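Local coordinates for protein acyl-CoA dehydrogenase (Slackia heliotrinireducens, PDB 4RM7) that belongs to the acyl-CoA dehydrogenase family, whose chains combine a helical N-terminal domain, a beta-sheet middle domain and a helical C-terminal domain, at residues A[13-18]-A[74-79]; A[149-154]-A[222-227]; A[282-287]-A[338-343]; A[60-65]-A[96-101]. All coordinates share one frame; numbering follows the deposited sequence. Where two conformers were deposited one is given.

Contact 1: A[13-18]-A[74-79]; sequences QRLLNH and VLVIEE
L75, V76 and E79 carry one face of helix 70-84, and they meet L15 and L16 of helix 10-26. L75 comes first and directs its CB at the other helix. Its CD1 stands 4.5 Å from CD2 of L15, while its carbonyl oxygen, already used by the amide of E79 one turn on, has CD2 of L16 at 4.3 Å. Leucine suits this place because it turns an apolar branch, CD1, toward L15 without needing a polar partner. V76 follows with a shorter, branched side chain. Its CG2 lies 4.1 Å from CD1 of L15, the two side chains crossing at about a right angle.

The two segments run in roughly the same direction, at 35° to each other with axes 9.7 Å apart, an ordinary spacing for aliphatic packing between helices of the all-helical N-terminal domain in this family. The far side of helix 70-84 is occupied by the C-terminal domain, where V74 packs on V247 and I77 on F248.

One turn after L75, E79 again points toward helix 10-26, but only its aliphatic part makes the contact: CB is 3.8 Å from CD2 of L16, and CG also touches that methyl. A glutamate suits the place because its methylenes can pack on leucine. With CG opposite the backbone N (chi1 -177°) and a bend at chi2 (58°), the carboxylate swings past L16 instead of ending on it. There OE1 forms a salt bridge with R82, and OE2 has a long, weak ion pair with R20.

Contact 2: A[149-154]-A[222-227]; sequences DTLVMN and VKESWR
L151 and V222 meet through both backbone and side chains. The amide N of V222 donates to L151 O over 3.0 Å, a nearly straight bond (164°) whose donor is tilted 33° from the carbonyl plane. Followed outward, the side chain of L151 begins with CB, which touches CG2 of V222 at 3.7 Å and also lies against V222 O. CG stays near that same oxygen, at 4.0 Å. The chain then continues extended through chi2 (-176°), carrying CD1 to 3.8 Å from OE1 of E224, still close to V222 O. Leucine is long enough to bridge the two residues and covers part of the E224 side chain with a methyl.

The charge of E224 is answered by R227, whose NH1 forms a salt bridge to OE1 at 3.2 Å, though the hydrogen bonds within it are weak; NH2 of the arginine turns to D175. On its other branch, V222 uses CG1 to reach CB of selenomethionine M153, 4.0 Å away. A beta-branched valine thus serves two neighbours at once, and V144 and W188 complete the apolar surroundings.

M153 pairs by its backbone with V220, so the bond at V222 prolongs the antiparallel pairing of strands 151-161 and 212-221 where strand 212-221 gives way to the loop leading to helix 234-270, in the mixed beta sheet that characterises the acyl-CoA dehydrogenase middle domain.

Contact 3: A[282-287]-A[338-343]; sequences QQVQMK and MQILGG
K287 and I340 form the closer-packed half of this contact, together with Q339. The lysine points toward helix 316-341 and slides past the isoleucine in the opposite direction, bringing its CD to 4.1 Å from CG1 of I340. One atom further, K287 CE lies 4.0 Å from CG of Q339, the two side chains meeting at a slant. These are contacts between methylenes, and they suit a lysine whose long aliphatic stem can cover apolar neighbours while its ammonium group works beyond them. A bend at the last torsion (chi4 83°) turns NZ off the line of the stem, and NZ forms a salt bridge with E370 of the second subunit. Q339 is likewise bent, at chi2, and its amide is held from the same subunit: OE1 accepts from R360 and NE2 donates to E370.

The other half is slacker. V284 comes no nearer to I340 than 4.5 Å, from its CG1 to CD1, although the CA atoms of these two residues are the nearest pair across the segments, at 6.9 Å. I340 finds further apolar cover from A264, L288 and M291. None of the residues that touch here is fully buried.

Methylene packing inside one chain, with the polar ends handed to a neighbouring subunit, places this meeting of helices 282-311 and 316-341 at an interface with the second subunit, in the helical C-terminal domain of an acyl-CoA dehydrogenase tetramer.

Contact 4: A[60-65]-A[96-101]; sequences IHRRNH and QLQILE
In the helical N-terminal domain, a salt bridge from R62 to E101 ties the loop ahead of helix 70-84 to helix 90-103. The guanidinium comes side-on, and both NE and NH1 of R62 donate to E101 OE1, each over 2.9 Å. NH1 uses the anti lone pair of that oxygen, whereas NE meets it from above the carboxylate plane; the two flat groups are 33° apart. The arginine is extended from CG to NE, which gives it the length to span from loop to helix. Its NH1 also lies 4.0 Å from both O and CG of Q98, with the carbonyl oxygen at the guanidinium edge. The remaining nitrogen, NH2, bonds to R66 O.

Nearer the start of the loop, I60 O has CD2 of L97 at 3.9 Å, a van der Waals contact of a carbonyl oxygen with a methyl one turn before E101, and that oxygen accepts a hydrogen bond from R113.

R113 also forms a salt bridge with OE2 of E101, and OE1 takes a further hydrogen bond from Y68. The glutamate thus sits between two arginines and a hydroxyl, surroundings that would probably stabilise its negative charge and fix the rotation of its carboxylate.

From the N terminus, the chain leaves helix 10-26, passes 60-65 and reaches helix 70-84, where contact 1 closes; contact 4, already opened at 60-65, closes later on helix 90-103. The two therefore cross, tying helices 10-26, 70-84 and 90-103 and the loop that precedes 70-84 into one helical domain, and their nearest atoms are about 8 Å apart. Contact 2 opens and closes afterwards, spanning a run of strands within the middle domain and ending where the chain heads for helix 234-270. Contact 3 comes last, joining two successive long helices of the C-terminal domain. Contacts 2 and 3 lie on opposite sides of the chain's centre, their own centres about 58 Å apart.

Contact 1: A[13-18]-A[74-79]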
# COMPACT_ATOMS: atom_id res chain seq x y z
N GLN A 13 -31.33 -16.13 -9.06
CA GLN A 13 -30.76 -16.17 -10.39
C GLN A 13 -31.75 -15.67 -11.45
O GLN A 13 -31.35 -15.01 -12.41
CB GLN A 13 -30.31 -17.58 -10.73
CG GLN A 13 -29.05 -18.00 -10.02
CD GLN A 13 -28.82 -19.50 -10.06
OE1 GLN A 13 -29.50 -20.23 -10.78
NE2 GLN A 13 -27.85 -19.97 -9.28
N ARG A 14 -33.03 -15.99 -11.29
CA ARG A 14 -34.02 -15.52 -12.26
C ARG A 14 -34.13 -14.00 -12.22
O ARG A 14 -34.25 -13.35 -13.27
CB ARG A 14 -35.39 -16.16 -12.01
CG ARG A 14 -35.53 -17.55 -12.56
CD ARG A 14 -36.99 -17.95 -12.68
NE ARG A 14 -37.16 -19.22 -13.39
CZ ARG A 14 -37.27 -20.40 -12.80
NH1 ARG A 14 -37.21 -20.49 -11.48
NH2 ARG A 14 -37.42 -21.50 -13.53
N LEU A 15 -34.09 -13.44 -11.01
CA LEU A 15 -34.09 -12.00 -10.81
C LEU A 15 -32.97 -11.35 -11.63
O LEU A 15 -33.20 -10.39 -12.39
CB LEU A 15 -33.93 -11.66 -9.33
CG LEU A 15 -33.73 -10.20 -8.93
CD1 LEU A 15 -34.96 -9.38 -9.24
CD2 LEU A 15 -33.37 -10.10 -7.45
N LEU A 16 -31.77 -11.90 -11.49
CA LEU A 16 -30.64 -11.43 -12.25
C LEU A 16 -30.90 -11.49 -13.74
O LEU A 16 -30.55 -10.56 -14.47
CB LEU A 16 -29.41 -12.26 -11.94
CG LEU A 16 -28.54 -11.66 -10.86
CD1 LEU A 16 -27.53 -12.70 -10.49
CD2 LEU A 16 -27.88 -10.44 -11.42
N ASN A 17 -31.51 -12.59 -14.18
CA ASN A 17 -31.80 -12.75 -15.61
C ASN A 17 -32.70 -11.63 -16.09
O ASN A 17 -32.46 -11.04 -17.15
CB ASN A 17 -32.46 -14.10 -15.89
CG ASN A 17 -31.55 -15.27 -15.60
OD1 ASN A 17 -30.33 -15.13 -15.54
ND2 ASN A 17 -32.15 -16.45 -15.43
N HIS A 18 -33.72 -11.32 -15.29
CA HIS A 18 -34.68 -10.28 -15.63
C HIS A 18 -34.00 -8.91 -15.68
O HIS A 18 -34.21 -8.13 -16.61
CB HIS A 18 -35.83 -10.26 -14.64
CG HIS A 18 -36.59 -11.55 -14.58
ND1 HIS A 18 -37.62 -11.77 -13.68
CD2 HIS A 18 -36.48 -12.69 -15.30
CE1 HIS A 18 -38.10 -12.98 -13.85
NE2 HIS A 18 -37.43 -13.56 -14.83
N VAL A 74 -29.58 -5.36 -3.79
CA VAL A 74 -28.16 -5.34 -4.07
C VAL A 74 -27.81 -6.02 -5.40
O VAL A 74 -27.01 -5.50 -6.18
CB VAL A 74 -27.40 -6.02 -2.92
CG1 VAL A 74 -26.03 -6.50 -3.36
CG2 VAL A 74 -27.30 -5.05 -1.77
N LEU A 75 -28.43 -7.16 -5.66
CA LEU A 75 -28.21 -7.82 -6.94
C LEU A 75 -28.70 -6.93 -8.09
O LEU A 75 -28.04 -6.86 -9.13
CB LEU A 75 -28.91 -9.19 -6.98
CG LEU A 75 -28.42 -10.24 -5.98
CD1 LEU A 75 -29.30 -11.50 -6.07
CD2 LEU A 75 -26.94 -10.59 -6.21
N VAL A 76 -29.82 -6.24 -7.89
CA VAL A 76 -30.36 -5.37 -8.93
C VAL A 76 -29.38 -4.23 -9.19
O VAL A 76 -28.95 -4.03 -10.33
CB VAL A 76 -31.77 -4.82 -8.57
CG1 VAL A 76 -32.14 -3.67 -9.46
CG2 VAL A 76 -32.82 -5.89 -8.69
N ILE A 77 -28.97 -3.54 -8.13
CA ILE A 77 -28.05 -2.41 -8.28
C ILE A 77 -26.67 -2.80 -8.79
O ILE A 77 -26.13 -2.12 -9.66
CB ILE A 77 -27.91 -1.67 -6.96
CG1 ILE A 77 -29.25 -1.07 -6.58
CG2 ILE A 77 -26.82 -0.58 -7.07
CD1 ILE A 77 -29.40 -0.84 -5.12
N GLU A 78 -26.12 -3.90 -8.29
CA GLU A 78 -24.81 -4.34 -8.78
C GLU A 78 -24.87 -4.68 -10.28
O GLU A 78 -23.97 -4.32 -11.03
CB GLU A 78 -24.29 -5.55 -7.98
CG GLU A 78 -23.14 -6.29 -8.63
CD GLU A 78 -22.80 -7.64 -7.97
OE1 GLU A 78 -23.70 -8.28 -7.41
OE2 GLU A 78 -21.62 -8.06 -8.03
N GLU A 79 -25.94 -5.34 -10.71
CA GLU A 79 -26.03 -5.74 -12.11
C GLU A 79 -26.23 -4.57 -13.07
O GLU A 79 -25.65 -4.55 -14.15
CB GLU A 79 -27.14 -6.78 -12.30
CG GLU A 79 -27.27 -7.34 -13.74
CD GLU A 79 -25.99 -8.03 -14.30
OE1 GLU A 79 -24.93 -8.09 -13.64
OE2 GLU A 79 -26.07 -8.53 -15.44

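Contact 2: A[149-154]-A[222-227]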
# COMPACT_ATOMS: atom_id res chain seq x y z
N ASP A 149 -47.37 34.52 13.71
CA ASP A 149 -48.43 33.62 13.31
C ASP A 149 -47.92 32.68 12.24
O ASP A 149 -48.70 32.02 11.55
CB ASP A 149 -49.61 34.43 12.78
CG ASP A 149 -50.83 33.57 12.51
OD1 ASP A 149 -51.62 33.35 13.45
OD2 ASP A 149 -50.99 33.13 11.35
N THR A 150 -46.61 32.64 12.08
CA THR A 150 -45.98 31.92 10.99
C THR A 150 -44.88 30.99 11.46
O THR A 150 -44.28 31.21 12.50
CB THR A 150 -45.34 32.90 10.02
OG1 THR A 150 -44.63 33.89 10.77
CG2 THR A 150 -46.39 33.56 9.17
N LEU A 151 -44.63 29.97 10.66
CA LEU A 151 -43.53 29.05 10.86
C LEU A 151 -42.49 29.33 9.79
O LEU A 151 -42.80 29.34 8.61
CB LEU A 151 -44.01 27.62 10.74
CG LEU A 151 -45.04 27.17 11.77
CD1 LEU A 151 -45.37 25.70 11.61
CD2 LEU A 151 -44.52 27.45 13.17
N VAL A 152 -41.26 29.56 10.21
CA VAL A 152 -40.21 29.96 9.29
C VAL A 152 -38.98 29.06 9.34
O VAL A 152 -38.44 28.79 10.40
CB VAL A 152 -39.82 31.41 9.55
CG1 VAL A 152 -39.05 31.52 10.85
CG2 VAL A 152 -39.02 31.96 8.39
N MSE A 153 -38.51 28.64 8.17
CA MSE A 153 -37.39 27.71 8.09
C MSE A 153 -36.11 28.38 7.60
O MSE A 153 -36.13 29.14 6.63
CB MSE A 153 -37.76 26.53 7.18
CG MSE A 153 -36.61 25.53 6.99
SE MSE A 153 -37.00 24.08 5.72
CE MSE A 153 -38.13 22.95 6.84
N ASN A 154 -35.00 28.08 8.28
CA ASN A 154 -33.69 28.63 7.94
C ASN A 154 -32.62 27.57 8.07
O ASN A 154 -32.53 26.89 9.09
CB ASN A 154 -33.34 29.82 8.81
CG ASN A 154 -34.10 31.07 8.43
OD1 ASN A 154 -33.81 31.70 7.40
ND2 ASN A 154 -35.07 31.45 9.26
N VAL A 222 -43.29 27.76 6.16
CA VAL A 222 -43.72 26.38 6.02
C VAL A 222 -45.05 26.17 6.74
O VAL A 222 -45.26 26.67 7.83
CB VAL A 222 -42.64 25.40 6.56
CG1 VAL A 222 -41.38 25.50 5.71
CG2 VAL A 222 -42.31 25.69 8.02
N LYS A 223 -45.95 25.45 6.09
CA LYS A 223 -47.25 25.16 6.69
C LYS A 223 -47.17 23.93 7.59
O LYS A 223 -46.31 23.07 7.41
CB LYS A 223 -48.32 24.99 5.60
CG LYS A 223 -48.75 26.31 4.96
CD LYS A 223 -49.74 26.11 3.81
CE LYS A 223 -50.07 27.43 3.09
NZ LYS A 223 -48.92 27.99 2.28
N GLU A 224 -48.06 23.85 8.58
CA GLU A 224 -48.06 22.72 9.51
C GLU A 224 -48.34 21.39 8.80
O GLU A 224 -47.79 20.35 9.16
CB GLU A 224 -49.07 22.96 10.63
CG GLU A 224 -49.21 21.81 11.62
CD GLU A 224 -47.98 21.60 12.50
OE1 GLU A 224 -47.06 22.44 12.44
OE2 GLU A 224 -47.94 20.60 13.25
N SER A 225 -49.19 21.45 7.78
CA SER A 225 -49.57 20.27 7.01
C SER A 225 -48.40 19.65 6.25
O SER A 225 -48.50 18.53 5.74
CB SER A 225 -50.70 20.61 6.02
OG SER A 225 -50.23 21.41 4.95
N TRP A 226 -47.29 20.37 6.16
CA TRP A 226 -46.11 19.90 5.44
C TRP A 226 -45.24 18.98 6.30
O TRP A 226 -44.46 18.19 5.77
CB TRP A 226 -45.27 21.08 4.93
CG TRP A 226 -45.97 21.94 3.92
CD1 TRP A 226 -47.19 21.70 3.35
CD2 TRP A 226 -45.50 23.17 3.36
NE1 TRP A 226 -47.50 22.71 2.47
CE2 TRP A 226 -46.48 23.62 2.45
CE3 TRP A 226 -44.34 23.94 3.53
CZ2 TRP A 226 -46.34 24.81 1.73
CZ3 TRP A 226 -44.21 25.12 2.82
CH2 TRP A 226 -45.20 25.54 1.92
N ARG A 227 -45.36 19.09 7.62
CA ARG A 227 -44.54 18.28 8.51
C ARG A 227 -44.92 16.81 8.41
O ARG A 227 -46.10 16.46 8.39
CB ARG A 227 -44.67 18.75 9.96
CG ARG A 227 -43.61 18.17 10.89
CD ARG A 227 -44.16 17.92 12.28
NE ARG A 227 -44.76 19.12 12.87
CZ ARG A 227 -44.07 20.04 13.54
NH1 ARG A 227 -44.70 21.09 14.05
NH2 ARG A 227 -42.76 19.89 13.70

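Contact 3: A[282-287]-A[338-343]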
# COMPACT_ATOMS: atom_id res chain seq x y z
N GLN A 282 3.62 -10.78 -17.07
CA GLN A 282 3.66 -10.95 -15.62
C GLN A 282 3.01 -9.79 -14.86
O GLN A 282 2.26 -10.01 -13.92
CB GLN A 282 5.10 -11.15 -15.14
CG GLN A 282 5.75 -12.46 -15.60
CD GLN A 282 7.26 -12.47 -15.41
OE1 GLN A 282 7.93 -13.47 -15.66
NE2 GLN A 282 7.81 -11.33 -14.97
N GLN A 283 3.31 -8.56 -15.30
CA GLN A 283 2.74 -7.35 -14.70
C GLN A 283 1.23 -7.37 -14.79
O GLN A 283 0.54 -7.10 -13.80
CB GLN A 283 3.28 -6.09 -15.39
CG GLN A 283 4.77 -5.83 -15.16
CD GLN A 283 5.09 -5.38 -13.74
OE1 GLN A 283 4.62 -4.33 -13.29
NE2 GLN A 283 5.88 -6.18 -13.02
N VAL A 284 0.72 -7.67 -15.98
CA VAL A 284 -0.72 -7.74 -16.17
C VAL A 284 -1.34 -8.92 -15.40
O VAL A 284 -2.42 -8.79 -14.84
CB VAL A 284 -1.08 -7.85 -17.67
CG1 VAL A 284 -2.57 -8.10 -17.85
CG2 VAL A 284 -0.66 -6.60 -18.38
N GLN A 285 -0.66 -10.07 -15.36
CA GLN A 285 -1.18 -11.21 -14.63
C GLN A 285 -1.37 -10.86 -13.18
O GLN A 285 -2.42 -11.10 -12.61
CB GLN A 285 -0.27 -12.41 -14.77
CG GLN A 285 -0.34 -13.01 -16.14
CD GLN A 285 0.29 -14.37 -16.20
OE1 GLN A 285 1.41 -14.59 -15.70
NE2 GLN A 285 -0.43 -15.30 -16.80
N MSE A 286 -0.37 -10.25 -12.58
CA MSE A 286 -0.53 -9.90 -11.20
C MSE A 286 -1.63 -8.86 -10.98
O MSE A 286 -2.43 -8.99 -10.05
CB MSE A 286 0.77 -9.39 -10.62
CG MSE A 286 0.50 -8.88 -9.21
SE MSE A 286 1.22 -7.14 -9.03
CE MSE A 286 3.04 -7.78 -8.75
N LYS A 287 -1.66 -7.82 -11.80
CA LYS A 287 -2.70 -6.81 -11.66
C LYS A 287 -4.08 -7.47 -11.71
O LYS A 287 -4.94 -7.19 -10.88
CB LYS A 287 -2.58 -5.74 -12.74
CG LYS A 287 -1.80 -4.51 -12.32
CD LYS A 287 -1.91 -3.43 -13.40
CE LYS A 287 -0.85 -2.35 -13.25
NZ LYS A 287 0.46 -2.72 -13.85
N MSE A 338 -7.53 1.05 -15.97
CA MSE A 338 -7.00 2.09 -16.85
C MSE A 338 -5.56 1.79 -17.22
O MSE A 338 -5.18 1.94 -18.38
CB MSE A 338 -7.04 3.46 -16.21
CG MSE A 338 -8.40 4.11 -16.18
SE MSE A 338 -8.34 5.71 -15.07
CE MSE A 338 -6.94 6.60 -16.11
N GLN A 339 -4.76 1.37 -16.25
CA GLN A 339 -3.34 1.18 -16.51
C GLN A 339 -3.13 0.07 -17.54
O GLN A 339 -2.27 0.19 -18.41
CB GLN A 339 -2.57 0.87 -15.22
CG GLN A 339 -1.07 1.10 -15.35
CD GLN A 339 -0.73 2.59 -15.48
OE1 GLN A 339 -1.57 3.44 -15.20
NE2 GLN A 339 0.50 2.89 -15.91
N ILE A 340 -3.95 -0.97 -17.46
CA ILE A 340 -3.90 -2.05 -18.42
C ILE A 340 -4.33 -1.61 -19.82
O ILE A 340 -3.72 -2.04 -20.80
CB ILE A 340 -4.77 -3.25 -17.97
CG1 ILE A 340 -4.12 -3.95 -16.77
CG2 ILE A 340 -4.89 -4.25 -19.06
CD1 ILE A 340 -5.08 -4.85 -16.03
N LEU A 341 -5.34 -0.76 -19.94
CA LEU A 341 -5.78 -0.30 -21.27
C LEU A 341 -4.79 0.68 -21.89
O LEU A 341 -4.86 0.95 -23.08
CB LEU A 341 -7.15 0.36 -21.22
CG LEU A 341 -8.36 -0.37 -20.65
CD1 LEU A 341 -9.59 0.46 -20.84
CD2 LEU A 341 -8.58 -1.67 -21.30
N GLY A 342 -3.88 1.20 -21.08
CA GLY A 342 -2.79 2.03 -21.57
C GLY A 342 -3.23 3.47 -21.78
O GLY A 342 -4.22 3.90 -21.19
N GLY A 343 -2.52 4.19 -22.64
CA GLY A 343 -2.76 5.60 -22.90
C GLY A 343 -4.18 5.95 -23.26
O GLY A 343 -4.77 6.85 -22.66

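Contact 4: A[60-65]-A[96-101]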
# COMPACT_ATOMS: atom_id res chain seq x y z
N ILE A 60 -38.94 -2.76 -5.03
CA ILE A 60 -39.55 -1.45 -4.87
C ILE A 60 -40.79 -1.49 -3.97
O ILE A 60 -41.51 -0.50 -3.86
CB ILE A 60 -39.93 -0.82 -6.24
CG1 ILE A 60 -40.97 -1.66 -6.96
CG2 ILE A 60 -38.71 -0.66 -7.13
CD1 ILE A 60 -41.51 -0.97 -8.19
N HIS A 61 -41.05 -2.62 -3.34
CA HIS A 61 -42.16 -2.77 -2.40
C HIS A 61 -41.74 -3.71 -1.28
O HIS A 61 -40.78 -4.44 -1.44
CB HIS A 61 -43.42 -3.28 -3.12
CG HIS A 61 -43.49 -4.78 -3.28
ND1 HIS A 61 -42.65 -5.48 -4.12
CD2 HIS A 61 -44.32 -5.69 -2.74
CE1 HIS A 61 -42.96 -6.76 -4.08
NE2 HIS A 61 -43.97 -6.92 -3.24
N ARG A 62 -42.44 -3.68 -0.15
CA ARG A 62 -42.09 -4.57 0.96
C ARG A 62 -42.86 -5.88 0.85
O ARG A 62 -43.95 -6.00 1.39
CB ARG A 62 -42.37 -3.91 2.31
CG ARG A 62 -41.56 -2.65 2.62
CD ARG A 62 -42.15 -1.88 3.81
NE ARG A 62 -41.64 -0.51 3.87
CZ ARG A 62 -40.61 -0.11 4.62
NH1 ARG A 62 -40.23 1.17 4.58
NH2 ARG A 62 -39.97 -0.98 5.40
N ARG A 63 -42.28 -6.84 0.15
CA ARG A 63 -42.88 -8.15 -0.03
C ARG A 63 -43.44 -8.73 1.27
O ARG A 63 -44.60 -9.14 1.32
CB ARG A 63 -41.86 -9.11 -0.61
CG ARG A 63 -42.28 -10.56 -0.59
CD ARG A 63 -41.09 -11.44 -0.89
NE ARG A 63 -40.06 -11.20 0.11
CZ ARG A 63 -39.99 -11.87 1.25
NH1 ARG A 63 -40.86 -12.83 1.50
NH2 ARG A 63 -39.03 -11.59 2.13
N ASN A 64 -42.62 -8.76 2.32
CA ASN A 64 -43.04 -9.35 3.59
C ASN A 64 -43.91 -8.43 4.45
O ASN A 64 -44.28 -8.79 5.57
CB ASN A 64 -41.82 -9.82 4.42
CG ASN A 64 -40.87 -8.68 4.82
OD1 ASN A 64 -41.28 -7.53 5.00
ND2 ASN A 64 -39.60 -9.01 4.98
N HIS A 65 -44.22 -7.25 3.90
CA HIS A 65 -45.02 -6.20 4.55
C HIS A 65 -44.29 -5.46 5.67
O HIS A 65 -44.86 -4.56 6.29
CB HIS A 65 -46.33 -6.77 5.11
CG HIS A 65 -47.11 -7.59 4.12
ND1 HIS A 65 -47.77 -7.03 3.05
CD2 HIS A 65 -47.32 -8.92 4.05
CE1 HIS A 65 -48.37 -7.99 2.36
NE2 HIS A 65 -48.11 -9.15 2.94
N GLN A 96 -34.76 6.87 -1.03
CA GLN A 96 -35.63 8.02 -0.80
C GLN A 96 -37.05 7.56 -0.55
O GLN A 96 -37.79 8.17 0.21
CB GLN A 96 -35.61 8.97 -1.99
CG GLN A 96 -34.45 9.93 -1.99
CD GLN A 96 -34.63 11.03 -3.01
OE1 GLN A 96 -33.90 12.03 -3.02
NE2 GLN A 96 -35.61 10.85 -3.90
N LEU A 97 -37.40 6.47 -1.22
CA LEU A 97 -38.70 5.85 -1.07
C LEU A 97 -38.84 5.30 0.33
O LEU A 97 -39.83 5.54 1.02
CB LEU A 97 -38.88 4.74 -2.09
CG LEU A 97 -40.31 4.21 -2.13
CD1 LEU A 97 -41.28 5.38 -2.32
CD2 LEU A 97 -40.48 3.17 -3.23
N GLN A 98 -37.82 4.56 0.73
CA GLN A 98 -37.80 3.91 2.03
C GLN A 98 -37.87 4.93 3.16
O GLN A 98 -38.67 4.79 4.09
CB GLN A 98 -36.55 3.06 2.15
CG GLN A 98 -36.56 2.12 3.31
CD GLN A 98 -35.49 1.07 3.19
OE1 GLN A 98 -34.99 0.80 2.09
NE2 GLN A 98 -35.10 0.48 4.32
N ILE A 99 -37.03 5.97 3.06
CA ILE A 99 -37.00 7.05 4.03
C ILE A 99 -38.33 7.80 4.13
O ILE A 99 -38.79 8.13 5.23
CB ILE A 99 -35.89 8.04 3.70
CG1 ILE A 99 -34.54 7.44 4.06
CG2 ILE A 99 -36.06 9.35 4.44
CD1 ILE A 99 -33.39 8.31 3.63
N LEU A 100 -38.96 8.07 2.99
CA LEU A 100 -40.28 8.69 3.01
C LEU A 100 -41.30 7.83 3.76
O LEU A 100 -42.04 8.35 4.59
CB LEU A 100 -40.79 8.96 1.59
CG LEU A 100 -42.17 9.62 1.65
CD1 LEU A 100 -42.02 10.96 2.30
CD2 LEU A 100 -42.83 9.75 0.30
N GLU A 101 -41.34 6.53 3.45
CA GLU A 101 -42.30 5.63 4.10
C GLU A 101 -42.11 5.61 5.60
O GLU A 101 -43.09 5.64 6.36
CB GLU A 101 -42.16 4.20 3.56
CG GLU A 101 -42.74 4.00 2.16
CD GLU A 101 -42.53 2.58 1.62
OE1 GLU A 101 -41.70 1.83 2.17
OE2 GLU A 101 -43.21 2.22 0.64